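Local coordinates for hypothetical protein Atu1826 (Agrobacterium tumefaciens, PDB 2I3D) that is of unknown function but is probably an alpha/beta hydrolase related to the S15 family of X-Pro dipeptidyl-peptidases, at residues A47-I52 and S109-V114; I51-H56 and F85-I90; G132-M137 and Y159-L164; M150-Q155 and L172-D177. All coordinates share one frame; numbering follows the deposited sequence.

Contact 1: residues A47-I52 and S109-V114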
loop_
_atom_site.group_PDB
_atom_site.type_symbol
_atom_site.label_atom_id
_atom_site.label_comp_id
_atom_site.label_asym_id
_atom_site.label_seq_id
_atom_site.Cartn_x
_atom_site.Cartn_y
_atom_site.Cartn_z
ATOM N N ALA B 47 -27.871 -8.960 6.105
ATOM C CA ALA B 47 -26.804 -8.962 5.081
ATOM C C ALA B 47 -25.578 -9.732 5.594
ATOM O O ALA B 47 -25.260 -9.686 6.789
ATOM C CB ALA B 47 -26.413 -7.559 4.671
ATOM N N PRO B 48 -24.869 -10.425 4.681
ATOM C CA PRO B 48 -23.690 -11.152 5.123
ATOM C C PRO B 48 -22.617 -10.165 5.560
ATOM O O PRO B 48 -22.621 -9.020 5.109
ATOM C CB PRO B 48 -23.240 -11.882 3.857
ATOM C CG PRO B 48 -23.703 -11.005 2.719
ATOM C CD PRO B 48 -25.069 -10.520 3.225
ATOM N N ILE B 49 -21.741 -10.626 6.453
ATOM C CA ILE B 49 -20.608 -9.841 6.946
ATOM C C ILE B 49 -19.312 -10.204 6.197
ATOM O O ILE B 49 -19.023 -11.367 5.953
ATOM C CB ILE B 49 -20.407 -10.034 8.458
ATOM C CG1 ILE B 49 -21.615 -9.427 9.209
ATOM C CG2 ILE B 49 -19.116 -9.364 8.950
ATOM C CD1 ILE B 49 -21.836 -9.967 10.620
ATOM N N ALA B 50 -18.518 -9.189 5.890
ATOM C CA ALA B 50 -17.196 -9.437 5.324
ATOM C C ALA B 50 -16.153 -8.802 6.246
ATOM O O ALA B 50 -16.307 -7.637 6.624
ATOM C CB ALA B 50 -17.089 -8.862 3.914
ATOM N N ILE B 51 -15.128 -9.561 6.625
ATOM C CA ILE B 51 -14.004 -9.059 7.438
ATOM C C ILE B 51 -12.749 -9.090 6.559
ATOM O O ILE B 51 -12.453 -10.139 5.941
ATOM C CB ILE B 51 -13.749 -9.978 8.669
ATOM C CG1 ILE B 51 -15.054 -10.147 9.490
ATOM C CG2 ILE B 51 -12.634 -9.449 9.542
ATOM C CD1 ILE B 51 -15.608 -8.875 10.204
ATOM N N ILE B 52 -12.011 -7.987 6.533
ATOM C CA ILE B 52 -10.835 -7.854 5.651
ATOM C C ILE B 52 -9.576 -7.699 6.509
ATOM O O ILE B 52 -9.549 -6.788 7.389
ATOM C CB ILE B 52 -10.960 -6.610 4.705
ATOM C CG1 ILE B 52 -12.402 -6.425 4.209
ATOM C CG2 ILE B 52 -9.915 -6.713 3.562
ATOM C CD1 ILE B 52 -12.938 -7.551 3.327
ATOM N N SER B 109 -12.411 -11.085 17.743
ATOM C CA SER B 109 -13.058 -9.968 18.440
ATOM C C SER B 109 -13.740 -9.039 17.478
ATOM O O SER B 109 -14.849 -8.538 17.747
ATOM C CB SER B 109 -12.070 -9.152 19.268
ATOM O OG SER B 109 -11.708 -9.850 20.438
ATOM N N ALA B 110 -13.074 -8.794 16.361
ATOM C CA ALA B 110 -13.654 -7.961 15.300
ATOM C C ALA B 110 -14.934 -8.546 14.738
ATOM O O ALA B 110 -15.954 -7.855 14.637
ATOM C CB ALA B 110 -12.624 -7.735 14.146
ATOM N N LEU B 111 -14.893 -9.846 14.413
ATOM C CA LEU B 111 -16.082 -10.545 13.918
ATOM C C LEU B 111 -17.216 -10.566 14.956
ATOM O O LEU B 111 -18.375 -10.294 14.614
ATOM C CB LEU B 111 -15.736 -11.962 13.438
ATOM C CG LEU B 111 -16.908 -12.695 12.760
ATOM C CD1 LEU B 111 -17.703 -11.881 11.666
ATOM C CD2 LEU B 111 -16.384 -14.008 12.174
ATOM N N ASP B 112 -16.853 -10.800 16.216
ATOM C CA ASP B 112 -17.866 -10.767 17.317
ATOM C C ASP B 112 -18.535 -9.390 17.398
ATOM O O ASP B 112 -19.773 -9.272 17.569
ATOM C CB ASP B 112 -17.211 -11.066 18.673
ATOM C CG ASP B 112 -16.779 -12.518 18.831
ATOM O OD1 ASP B 112 -17.184 -13.421 18.054
ATOM O OD2 ASP B 112 -16.040 -12.762 19.800
ATOM N N TRP B 113 -17.715 -8.345 17.315
ATOM C CA TRP B 113 -18.219 -6.978 17.382
ATOM C C TRP B 113 -19.231 -6.679 16.275
ATOM O O TRP B 113 -20.357 -6.194 16.566
ATOM C CB TRP B 113 -17.069 -6.000 17.357
ATOM C CG TRP B 113 -17.465 -4.580 17.403
ATOM C CD1 TRP B 113 -17.780 -3.848 18.525
ATOM C CD2 TRP B 113 -17.592 -3.693 16.293
ATOM N NE1 TRP B 113 -18.071 -2.553 18.168
ATOM C CE2 TRP B 113 -17.977 -2.430 16.806
ATOM C CE3 TRP B 113 -17.406 -3.834 14.913
ATOM C CZ2 TRP B 113 -18.180 -1.320 15.986
ATOM C CZ3 TRP B 113 -17.619 -2.721 14.088
ATOM C CH2 TRP B 113 -18.002 -1.483 14.633
ATOM N N VAL B 114 -18.887 -6.990 15.016
ATOM C CA VAL B 114 -19.811 -6.744 13.897
ATOM C C VAL B 114 -21.068 -7.587 14.082
ATOM O O VAL B 114 -22.190 -7.102 13.900
ATOM C CB VAL B 114 -19.182 -6.999 12.478
ATOM C CG1 VAL B 114 -20.158 -6.544 11.357
ATOM C CG2 VAL B 114 -17.905 -6.289 12.332
#
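I49 and I51 pack against L111 and V114 on a helical turn whose shortest backbone bond, W113 N to S109 O, measures 2.9 Å. This is the helix-on-sheet layer of an alpha/beta hydrolase fold. The helix 101-117 lies on the face of strand 49-53 that carries I49 and I51, while A50 and I52 touch helix 66-77 on the other face. The axes of the two short segments approach to 9.6 Å and run nearly antiparallel, at 151°, which pairs I49 with V114 and I51 with L111 by their CA atoms. All four touching side chains are buried, and the contact is wholly apolar. V114 CG1 rests against both branches of I49, 3.9 Å from each of I49 CG1, CG2 and CD1, and V114 and I49 run past each other in opposite senses. The same I49 CG2 is also 4.0 Å from L111 CD1, so this methyl touches both helix residues. The CB of L111 points neither to the strand nor from it, but with CG anti to the backbone N (chi1 -174°) its end comes closer. One methyl, CD1, then does the touching: L111 CD1 lies 3.8 Å from I51 CG1 and nearly as close to I51 CD1. The tip of I51 also reaches the second methyl of V114, with I51 CD1 4.1 Å from V114 CG2.

Contact 2: residues I51-H56 and F85-I90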
loop_
_atom_site.group_PDB
_atom_site.type_symbol
_atom_site.label_atom_id
_atom_site.label_comp_id
_atom_site.label_asym_id
_atom_site.label_seq_id
_atom_site.Cartn_x
_atom_site.Cartn_y
_atom_site.Cartn_z
ATOM N N ILE B 51 -15.128 -9.561 6.625
ATOM C CA ILE B 51 -14.004 -9.059 7.438
ATOM C C ILE B 51 -12.749 -9.090 6.559
ATOM O O ILE B 51 -12.453 -10.139 5.941
ATOM C CB ILE B 51 -13.749 -9.978 8.669
ATOM C CG1 ILE B 51 -15.054 -10.147 9.490
ATOM C CG2 ILE B 51 -12.634 -9.449 9.542
ATOM C CD1 ILE B 51 -15.608 -8.875 10.204
ATOM N N ILE B 52 -12.011 -7.987 6.533
ATOM C CA ILE B 52 -10.835 -7.854 5.651
ATOM C C ILE B 52 -9.576 -7.699 6.509
ATOM O O ILE B 52 -9.549 -6.788 7.389
ATOM C CB ILE B 52 -10.960 -6.610 4.705
ATOM C CG1 ILE B 52 -12.402 -6.425 4.209
ATOM C CG2 ILE B 52 -9.915 -6.713 3.562
ATOM C CD1 ILE B 52 -12.938 -7.551 3.327
ATOM N N LEU B 53 -8.554 -8.542 6.255
ATOM C CA LEU B 53 -7.372 -8.655 7.117
ATOM C C LEU B 53 -6.098 -8.270 6.375
ATOM O O LEU B 53 -5.892 -8.691 5.241
ATOM C CB LEU B 53 -7.265 -10.092 7.690
ATOM C CG LEU B 53 -8.517 -10.502 8.482
ATOM C CD1 LEU B 53 -8.502 -11.998 8.862
ATOM C CD2 LEU B 53 -8.697 -9.576 9.704
ATOM N N HIS B 54 -5.253 -7.452 7.011
ATOM C CA HIS B 54 -4.103 -6.847 6.310
ATOM C C HIS B 54 -2.761 -7.604 6.484
ATOM O O HIS B 54 -2.663 -8.542 7.308
ATOM C CB HIS B 54 -3.996 -5.352 6.712
ATOM C CG HIS B 54 -3.535 -5.128 8.124
ATOM N ND1 HIS B 54 -2.239 -5.346 8.537
ATOM C CD2 HIS B 54 -4.196 -4.621 9.199
ATOM C CE1 HIS B 54 -2.120 -5.000 9.815
ATOM N NE2 HIS B 54 -3.286 -4.544 10.235
ATOM N N PRO B 55 -1.723 -7.241 5.698
ATOM C CA PRO B 55 -0.406 -7.855 5.837
ATOM C C PRO B 55 0.355 -7.571 7.121
ATOM O O PRO B 55 -0.030 -6.696 7.930
ATOM C CB PRO B 55 0.410 -7.280 4.651
ATOM C CG PRO B 55 -0.652 -6.920 3.631
ATOM C CD PRO B 55 -1.811 -6.386 4.490
ATOM N N HIS B 56 1.469 -8.285 7.261
ATOM C CA HIS B 56 2.378 -8.052 8.392
ATOM C C HIS B 56 2.986 -6.639 8.280
ATOM O O HIS B 56 3.217 -6.140 7.170
ATOM C CB HIS B 56 3.490 -9.085 8.322
ATOM C CG HIS B 56 4.305 -9.189 9.560
ATOM N ND1 HIS B 56 5.299 -8.285 9.875
ATOM C CD2 HIS B 56 4.326 -10.141 10.524
ATOM C CE1 HIS B 56 5.879 -8.667 11.006
ATOM N NE2 HIS B 56 5.299 -9.785 11.421
ATOM N N PHE B 85 -9.840 -3.643 9.722
ATOM C CA PHE B 85 -9.285 -3.055 10.955
ATOM C C PHE B 85 -7.783 -3.294 11.067
ATOM O O PHE B 85 -7.230 -4.163 10.403
ATOM C CB PHE B 85 -10.000 -3.659 12.185
ATOM C CG PHE B 85 -9.613 -5.091 12.478
ATOM C CD1 PHE B 85 -8.600 -5.370 13.404
ATOM C CD2 PHE B 85 -10.234 -6.158 11.799
ATOM C CE1 PHE B 85 -8.198 -6.688 13.653
ATOM C CE2 PHE B 85 -9.818 -7.490 12.047
ATOM C CZ PHE B 85 -8.814 -7.737 12.975
ATOM N N ASN B 86 -7.134 -2.512 11.938
ATOM C CA ASN B 86 -5.715 -2.638 12.180
ATOM C C ASN B 86 -5.477 -3.651 13.270
ATOM O O ASN B 86 -6.095 -3.566 14.341
ATOM C CB ASN B 86 -5.125 -1.289 12.573
ATOM C CG ASN B 86 -4.791 -0.437 11.370
ATOM O OD1 ASN B 86 -4.562 -0.956 10.255
ATOM N ND2 ASN B 86 -4.717 0.885 11.582
ATOM N N PHE B 87 -4.587 -4.601 13.007
ATOM C CA PHE B 87 -4.178 -5.552 14.069
ATOM C C PHE B 87 -3.550 -4.797 15.241
ATOM O O PHE B 87 -3.070 -3.659 15.074
ATOM C CB PHE B 87 -3.185 -6.601 13.566
ATOM C CG PHE B 87 -3.818 -7.669 12.704
ATOM C CD1 PHE B 87 -4.895 -8.454 13.170
ATOM C CD2 PHE B 87 -3.294 -7.921 11.423
ATOM C CE1 PHE B 87 -5.467 -9.450 12.327
ATOM C CE2 PHE B 87 -3.828 -8.927 10.584
ATOM C CZ PHE B 87 -4.932 -9.683 11.027
ATOM N N ARG B 88 -3.539 -5.425 16.423
ATOM C CA ARG B 88 -2.787 -4.862 17.583
ATOM C C ARG B 88 -1.428 -4.325 17.156
ATOM O O ARG B 88 -0.698 -4.987 16.373
ATOM C CB ARG B 88 -2.575 -5.926 18.677
ATOM C CG ARG B 88 -1.743 -7.136 18.241
ATOM C CD ARG B 88 -1.779 -8.260 19.313
ATOM N NE ARG B 88 -3.138 -8.702 19.595
ATOM C CZ ARG B 88 -3.484 -9.389 20.688
ATOM N NH1 ARG B 88 -2.533 -9.727 21.560
ATOM N NH2 ARG B 88 -4.751 -9.748 20.895
ATOM N N SER B 89 -1.109 -3.128 17.685
ATOM C CA SER B 89 0.171 -2.387 17.490
ATOM C C SER B 89 0.170 -1.525 16.232
ATOM O O SER B 89 1.025 -0.655 16.113
ATOM C CB SER B 89 1.399 -3.284 17.469
ATOM O OG SER B 89 1.657 -3.791 16.148
ATOM N N ILE B 90 -0.750 -1.784 15.288
ATOM C CA ILE B 90 -0.796 -1.048 14.009
ATOM C C ILE B 90 -1.727 0.199 14.118
ATOM O O ILE B 90 -2.854 0.121 14.625
ATOM C CB ILE B 90 -1.308 -2.006 12.879
ATOM C CG1 ILE B 90 -0.554 -3.373 12.876
ATOM C CG2 ILE B 90 -1.353 -1.288 11.506
ATOM C CD1 ILE B 90 0.936 -3.307 12.634
HETATM O O HOH W 1 -7.688 -4.746 7.579
HETATM O O HOH W 2 -6.378 -6.869 9.798
#
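H54 turns its CG between its own backbone N and carbonyl carbon (chi1 71°), and F87 sets its CG anti to its carbonyl carbon (chi1 -75°); the two side chains thereby pass in opposite senses and bring the imidazole beneath the phenyl edge. F87 CD2 stands over one face of the imidazole, 3.5 Å from H54 CE1, in an edge-to-face pair. The same imidazole is fixed by its two nitrogens. F87 N donates to H54 NE2 at 3.1 Å, almost straight at 172° although tilted somewhat out of the ring plane. H54 ND1 donates to P55 O at 2.7 Å, on a carbonyl lone pair and close to the plane of the ring. This pattern is consistent with a proton on ND1 alone, and the two bonds leave the ring little freedom to rotate. Around its rim, near the plane, lie F85 O, 3.3 Å from H54 CD2, and I90 CG1, 3.8 Å from H54 CE1. The arrangement joins the ends of the neighbouring parallel strands 49-53 and 81-85 in the alpha/beta hydrolase sheet, where both chains leave for loops; the second makes a type II turn from F87 to I90. Two waters bridge the backbones here. Water 1 donates to I52 O and to F85 O, while water 2 accepts from H54 N and donates to F85 O at 2.9 Å, so that one carbonyl takes both. Nearer the strand, I51 CG2 meets the edge of the F85 ring, 4.2 Å from F85 CE2.

Contact 3: residues G132-M137 and Y159-L164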
loop_
_atom_site.group_PDB
_atom_site.type_symbol
_atom_site.label_atom_id
_atom_site.label_comp_id
_atom_site.label_asym_id
_atom_site.label_seq_id
_atom_site.Cartn_x
_atom_site.Cartn_y
_atom_site.Cartn_z
ATOM N N GLY B 132 -2.396 -11.561 6.536
ATOM C CA GLY B 132 -3.836 -11.513 6.722
ATOM C C GLY B 132 -4.570 -12.744 6.177
ATOM O O GLY B 132 -5.597 -13.115 6.735
ATOM N N ALA B 133 -4.051 -13.369 5.097
ATOM C CA ALA B 133 -4.716 -14.559 4.538
ATOM C C ALA B 133 -4.504 -15.725 5.513
ATOM O O ALA B 133 -5.359 -16.626 5.624
ATOM C CB ALA B 133 -4.125 -14.908 3.179
ATOM N N TRP B 134 -3.327 -15.779 6.146
ATOM C CA TRP B 134 -3.089 -16.855 7.136
ATOM C C TRP B 134 -4.007 -16.700 8.352
ATOM O O TRP B 134 -4.670 -17.684 8.811
ATOM C CB TRP B 134 -1.603 -16.842 7.524
ATOM C CG TRP B 134 -1.177 -17.883 8.523
ATOM C CD1 TRP B 134 -1.255 -19.248 8.399
ATOM C CD2 TRP B 134 -0.579 -17.615 9.798
ATOM N NE1 TRP B 134 -0.766 -19.858 9.561
ATOM C CE2 TRP B 134 -0.325 -18.875 10.418
ATOM C CE3 TRP B 134 -0.281 -16.428 10.504
ATOM C CZ2 TRP B 134 0.260 -18.969 11.691
ATOM C CZ3 TRP B 134 0.303 -16.517 11.732
ATOM C CH2 TRP B 134 0.578 -17.765 12.327
ATOM N N ILE B 135 -4.041 -15.482 8.927
ATOM C CA ILE B 135 -5.039 -15.239 9.982
ATOM C C ILE B 135 -6.485 -15.523 9.499
ATOM O O ILE B 135 -7.284 -16.165 10.208
ATOM C CB ILE B 135 -4.930 -13.811 10.544
ATOM C CG1 ILE B 135 -3.479 -13.512 11.011
ATOM C CG2 ILE B 135 -6.012 -13.586 11.664
ATOM C CD1 ILE B 135 -3.050 -14.349 12.256
ATOM N N GLY B 136 -6.815 -15.099 8.267
ATOM C CA GLY B 136 -8.151 -15.313 7.758
ATOM C C GLY B 136 -8.542 -16.782 7.677
ATOM O O GLY B 136 -9.674 -17.169 8.031
HETATM N N MSE B 137 -7.614 -17.603 7.211
HETATM C CA MSE B 137 -7.937 -19.027 7.074
HETATM C C MSE B 137 -8.036 -19.701 8.454
HETATM O O MSE B 137 -8.794 -20.670 8.615
HETATM C CB MSE B 137 -7.014 -19.745 6.080
HETATM C CG MSE B 137 -7.146 -19.154 4.658
HETATM SE SE MSE B 137 -6.367 -20.209 3.245
HETATM C CE MSE B 137 -7.861 -21.462 2.995
ATOM N N TYR B 159 4.434 -19.424 7.012
ATOM C CA TYR B 159 3.434 -19.670 8.064
ATOM C C TYR B 159 2.829 -21.037 7.795
ATOM O O TYR B 159 2.729 -21.464 6.631
ATOM C CB TYR B 159 2.341 -18.597 8.062
ATOM C CG TYR B 159 2.934 -17.237 8.376
ATOM C CD1 TYR B 159 3.450 -16.959 9.649
ATOM C CD2 TYR B 159 2.966 -16.226 7.429
ATOM C CE1 TYR B 159 3.982 -15.735 9.960
ATOM C CE2 TYR B 159 3.531 -14.971 7.739
ATOM C CZ TYR B 159 4.051 -14.761 8.993
ATOM O OH TYR B 159 4.574 -13.524 9.298
ATOM N N ASP B 160 2.442 -21.696 8.876
ATOM C CA ASP B 160 1.936 -23.063 8.842
ATOM C C ASP B 160 0.433 -23.092 8.494
ATOM O O ASP B 160 -0.410 -22.697 9.289
ATOM C CB ASP B 160 2.196 -23.681 10.224
ATOM C CG ASP B 160 1.678 -25.103 10.350
ATOM O OD1 ASP B 160 1.432 -25.763 9.295
ATOM O OD2 ASP B 160 1.541 -25.554 11.526
ATOM N N PHE B 161 0.085 -23.627 7.327
ATOM C CA PHE B 161 -1.351 -23.764 6.954
ATOM C C PHE B 161 -1.934 -25.165 7.200
ATOM O O PHE B 161 -3.019 -25.489 6.697
ATOM C CB PHE B 161 -1.531 -23.403 5.467
ATOM C CG PHE B 161 -1.491 -21.923 5.210
ATOM C CD1 PHE B 161 -2.644 -21.227 4.906
ATOM C CD2 PHE B 161 -0.267 -21.249 5.217
ATOM C CE1 PHE B 161 -2.609 -19.832 4.661
ATOM C CE2 PHE B 161 -0.164 -19.852 4.940
ATOM C CZ PHE B 161 -1.363 -19.136 4.650
ATOM N N SER B 162 -1.189 -26.009 7.915
ATOM C CA SER B 162 -1.554 -27.404 7.945
ATOM C C SER B 162 -2.769 -27.609 8.874
ATOM O O SER B 162 -3.355 -28.696 8.861
ATOM C CB SER B 162 -0.361 -28.292 8.305
ATOM O OG SER B 162 -0.154 -28.202 9.645
ATOM N N PHE B 163 -3.184 -26.565 9.611
ATOM C CA PHE B 163 -4.471 -26.585 10.380
ATOM C C PHE B 163 -5.715 -26.759 9.467
ATOM O O PHE B 163 -6.798 -27.061 9.945
ATOM C CB PHE B 163 -4.642 -25.317 11.224
ATOM C CG PHE B 163 -4.723 -24.053 10.381
ATOM C CD1 PHE B 163 -5.930 -23.641 9.839
ATOM C CD2 PHE B 163 -3.575 -23.314 10.106
ATOM C CE1 PHE B 163 -5.997 -22.490 9.024
ATOM C CE2 PHE B 163 -3.638 -22.179 9.275
ATOM C CZ PHE B 163 -4.836 -21.785 8.733
ATOM N N LEU B 164 -5.582 -26.466 8.175
ATOM C CA LEU B 164 -6.706 -26.622 7.236
ATOM C C LEU B 164 -6.918 -28.101 6.903
ATOM O O LEU B 164 -6.441 -28.639 5.867
ATOM C CB LEU B 164 -6.422 -25.873 5.961
ATOM C CG LEU B 164 -6.566 -24.350 6.072
ATOM C CD1 LEU B 164 -5.892 -23.659 4.858
ATOM C CD2 LEU B 164 -8.062 -23.901 6.240
#
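W134 begins its contact with the loop at CB, which lies 3.7 Å from F161 CZ, and it goes on to make the centre of an aromatic cluster with Y159, F161 and F163. It sits on helix 131-142, whose first turn belongs to the probable nucleophile elbow of this alpha/beta hydrolase fold. CG, anti to the backbone N (chi1 180°), carries the indole out from the helix flank against the loop. There CD1 is poised over the middle of the F161 ring, the indole edge facing that ring in an edge-to-face pair. Next, NE1 donates to D160 O at 2.9 Å; the acceptor lies close to the indole plane, whereas the donor stands well above the carbonyl plane. The rim of F163 also reaches this atom, its CE2 3.7 Å from W134 NE1, with the two rings oblique to each other. One face of the five-membered ring is covered by Y159 CB, 3.4 Å from its centroid in a CH-pi contact almost on the ring normal. Beyond it, the six-membered ring forms an offset stack with the Y159 ring, the planes only 20° apart, and W134 CZ3 at the far end lies 3.8 Å from Y159 CD1. The loop segment is itself braced by an Asx turn, D160 OD1 accepting from S162 N at 3.0 Å; the same oxygen also accepts from S162 OG, on its syn lone pair.

Contact 4: residues M150-Q155 and L172-D177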
loop_
_atom_site.group_PDB
_atom_site.type_symbol
_atom_site.label_atom_id
_atom_site.label_comp_id
_atom_site.label_asym_id
_atom_site.label_seq_id
_atom_site.Cartn_x
_atom_site.Cartn_y
_atom_site.Cartn_z
HETATM N N MSE B 150 -11.325 -15.307 0.579
HETATM C CA MSE B 150 -10.345 -14.957 -0.426
HETATM C C MSE B 150 -9.014 -14.886 0.302
HETATM O O MSE B 150 -8.933 -14.232 1.385
HETATM C CB MSE B 150 -10.668 -13.592 -1.011
HETATM C CG MSE B 150 -11.947 -13.586 -1.794
HETATM SE SE MSE B 150 -12.145 -11.781 -2.531
HETATM C CE MSE B 150 -13.898 -12.098 -3.321
ATOM N N SER B 151 -7.992 -15.545 -0.260
ATOM C CA SER B 151 -6.634 -15.513 0.314
ATOM C C SER B 151 -5.721 -15.012 -0.778
ATOM O O SER B 151 -5.452 -15.738 -1.736
ATOM C CB SER B 151 -6.185 -16.889 0.784
ATOM O OG SER B 151 -6.854 -17.220 1.958
ATOM N N ILE B 152 -5.279 -13.765 -0.634
ATOM C CA ILE B 152 -4.455 -13.088 -1.615
ATOM C C ILE B 152 -2.989 -13.230 -1.136
ATOM O O ILE B 152 -2.643 -12.806 -0.019
ATOM C CB ILE B 152 -4.812 -11.615 -1.722
ATOM C CG1 ILE B 152 -6.242 -11.467 -2.254
ATOM C CG2 ILE B 152 -3.842 -10.950 -2.686
ATOM C CD1 ILE B 152 -7.409 -11.808 -1.294
ATOM N N ALA B 153 -2.161 -13.842 -1.970
ATOM C CA ALA B 153 -0.714 -13.991 -1.665
ATOM C C ALA B 153 -0.434 -14.706 -0.336
ATOM O O ALA B 153 0.342 -14.201 0.473
ATOM C CB ALA B 153 0.038 -12.617 -1.662
ATOM N N PRO B 154 -0.999 -15.896 -0.133
ATOM C CA PRO B 154 -0.707 -16.625 1.117
ATOM C C PRO B 154 0.774 -17.096 1.143
ATOM O O PRO B 154 1.394 -17.217 0.059
ATOM C CB PRO B 154 -1.659 -17.821 1.024
ATOM C CG PRO B 154 -1.719 -18.138 -0.456
ATOM C CD PRO B 154 -1.755 -16.713 -1.104
ATOM N N GLN B 155 1.352 -17.356 2.337
ATOM C CA GLN B 155 2.787 -17.600 2.437
ATOM C C GLN B 155 2.963 -18.931 3.158
ATOM O O GLN B 155 3.381 -18.974 4.315
ATOM C CB GLN B 155 3.467 -16.505 3.277
ATOM C CG GLN B 155 3.272 -15.085 2.783
ATOM C CD GLN B 155 3.441 -14.131 3.951
ATOM O OE1 GLN B 155 4.478 -13.438 4.113
ATOM N NE2 GLN B 155 2.420 -14.097 4.787
ATOM N N LEU B 172 -11.254 -18.556 -2.860
ATOM C CA LEU B 172 -10.307 -18.118 -3.895
ATOM C C LEU B 172 -8.914 -17.964 -3.283
ATOM O O LEU B 172 -8.765 -17.313 -2.232
ATOM C CB LEU B 172 -10.782 -16.749 -4.403
ATOM C CG LEU B 172 -9.806 -16.035 -5.361
ATOM C CD1 LEU B 172 -9.684 -16.755 -6.689
ATOM C CD2 LEU B 172 -10.258 -14.609 -5.569
ATOM N N ILE B 173 -7.905 -18.524 -3.962
ATOM C CA ILE B 173 -6.509 -18.275 -3.613
ATOM C C ILE B 173 -5.939 -17.635 -4.854
ATOM O O ILE B 173 -6.083 -18.171 -5.969
ATOM C CB ILE B 173 -5.765 -19.567 -3.223
ATOM C CG1 ILE B 173 -6.350 -20.110 -1.920
ATOM C CG2 ILE B 173 -4.275 -19.314 -3.087
ATOM C CD1 ILE B 173 -5.773 -21.445 -1.444
ATOM N N ILE B 174 -5.286 -16.474 -4.676
ATOM C CA ILE B 174 -4.745 -15.785 -5.847
ATOM C C ILE B 174 -3.335 -15.301 -5.525
ATOM O O ILE B 174 -3.088 -14.752 -4.449
ATOM C CB ILE B 174 -5.729 -14.664 -6.365
ATOM C CG1 ILE B 174 -5.182 -13.910 -7.558
ATOM C CG2 ILE B 174 -6.121 -13.731 -5.178
ATOM C CD1 ILE B 174 -6.420 -13.328 -8.337
ATOM N N ASN B 175 -2.400 -15.578 -6.429
ATOM C CA ASN B 175 -0.967 -15.271 -6.180
ATOM C C ASN B 175 -0.327 -14.952 -7.505
ATOM O O ASN B 175 -0.874 -15.285 -8.559
ATOM C CB ASN B 175 -0.206 -16.418 -5.480
ATOM C CG ASN B 175 -0.106 -17.707 -6.355
ATOM O OD1 ASN B 175 0.993 -18.228 -6.644
ATOM N ND2 ASN B 175 -1.256 -18.232 -6.748
ATOM N N GLY B 176 0.803 -14.286 -7.448
ATOM C CA GLY B 176 1.524 -13.958 -8.685
ATOM C C GLY B 176 2.700 -14.868 -8.998
ATOM O O GLY B 176 3.384 -15.360 -8.100
ATOM N N ASP B 177 3.031 -14.985 -10.285
ATOM C CA ASP B 177 4.117 -15.898 -10.669
ATOM C C ASP B 177 5.487 -15.213 -10.575
ATOM O O ASP B 177 6.521 -15.847 -10.857
ATOM C CB ASP B 177 3.899 -16.539 -12.056
ATOM C CG ASP B 177 3.950 -15.538 -13.196
ATOM O OD1 ASP B 177 4.372 -14.365 -12.995
ATOM O OD2 ASP B 177 3.588 -15.945 -14.336
#
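I152 and I174 run alongside each other in the same sense, with I152 CG1 3.7 Å from I174 CG2, on one face of the parallel part of the alpha/beta hydrolase sheet. The axes of segments 150-152 and 172-176 approach to 4.7 Å, and M150 and L172 share that face, which is covered by helix 218-233. I174 holds CG2 between its backbone N and carbonyl carbon while CG1 extends anti to the N (chi1 179°), so the short branch meets I152 and the long one leads away. On the other face, S151 is paired with I173, whose side chain meets helix 184-195. P154 crosses I173 at a slant there, its CG 3.9 Å from I173 CG2. Between these side chains three backbone bonds hold the strands: S151 N to L172 O at 2.8 Å, I174 N to S151 O at 3.0 Å, and A153 N to I174 O. The last comes where the first strand gives out; A153 turns its CB from the partner strand and touches H212, a probable member of a Ser-His-Asp triad. A153 N lies 2.8 Å from I174 O, a nearly straight bond at 175°.

Overall arrangement
Contacts 1 and 2 start from the same stretch of chain, strand 49-53 and its loop, and share I51 and I52; their centres are about 13 Å apart, and A110 of one touches F85 of the other. Contacts 3 and 4 come later, with segments that alternate along the chain and centres about 12 Å apart, and they touch through A133 and S151. Contact 2 meets contact 3 where L53 packs on G132 and G136. Contacts 1 and 4 lie on opposite sides of the chain's centre, about 21 Å between centres, but reach the same sheet. Together the four lie along the central part of the sheet and on helix 131-142, into whose start the probable nucleophile elbow runs, including G132 of contact 3.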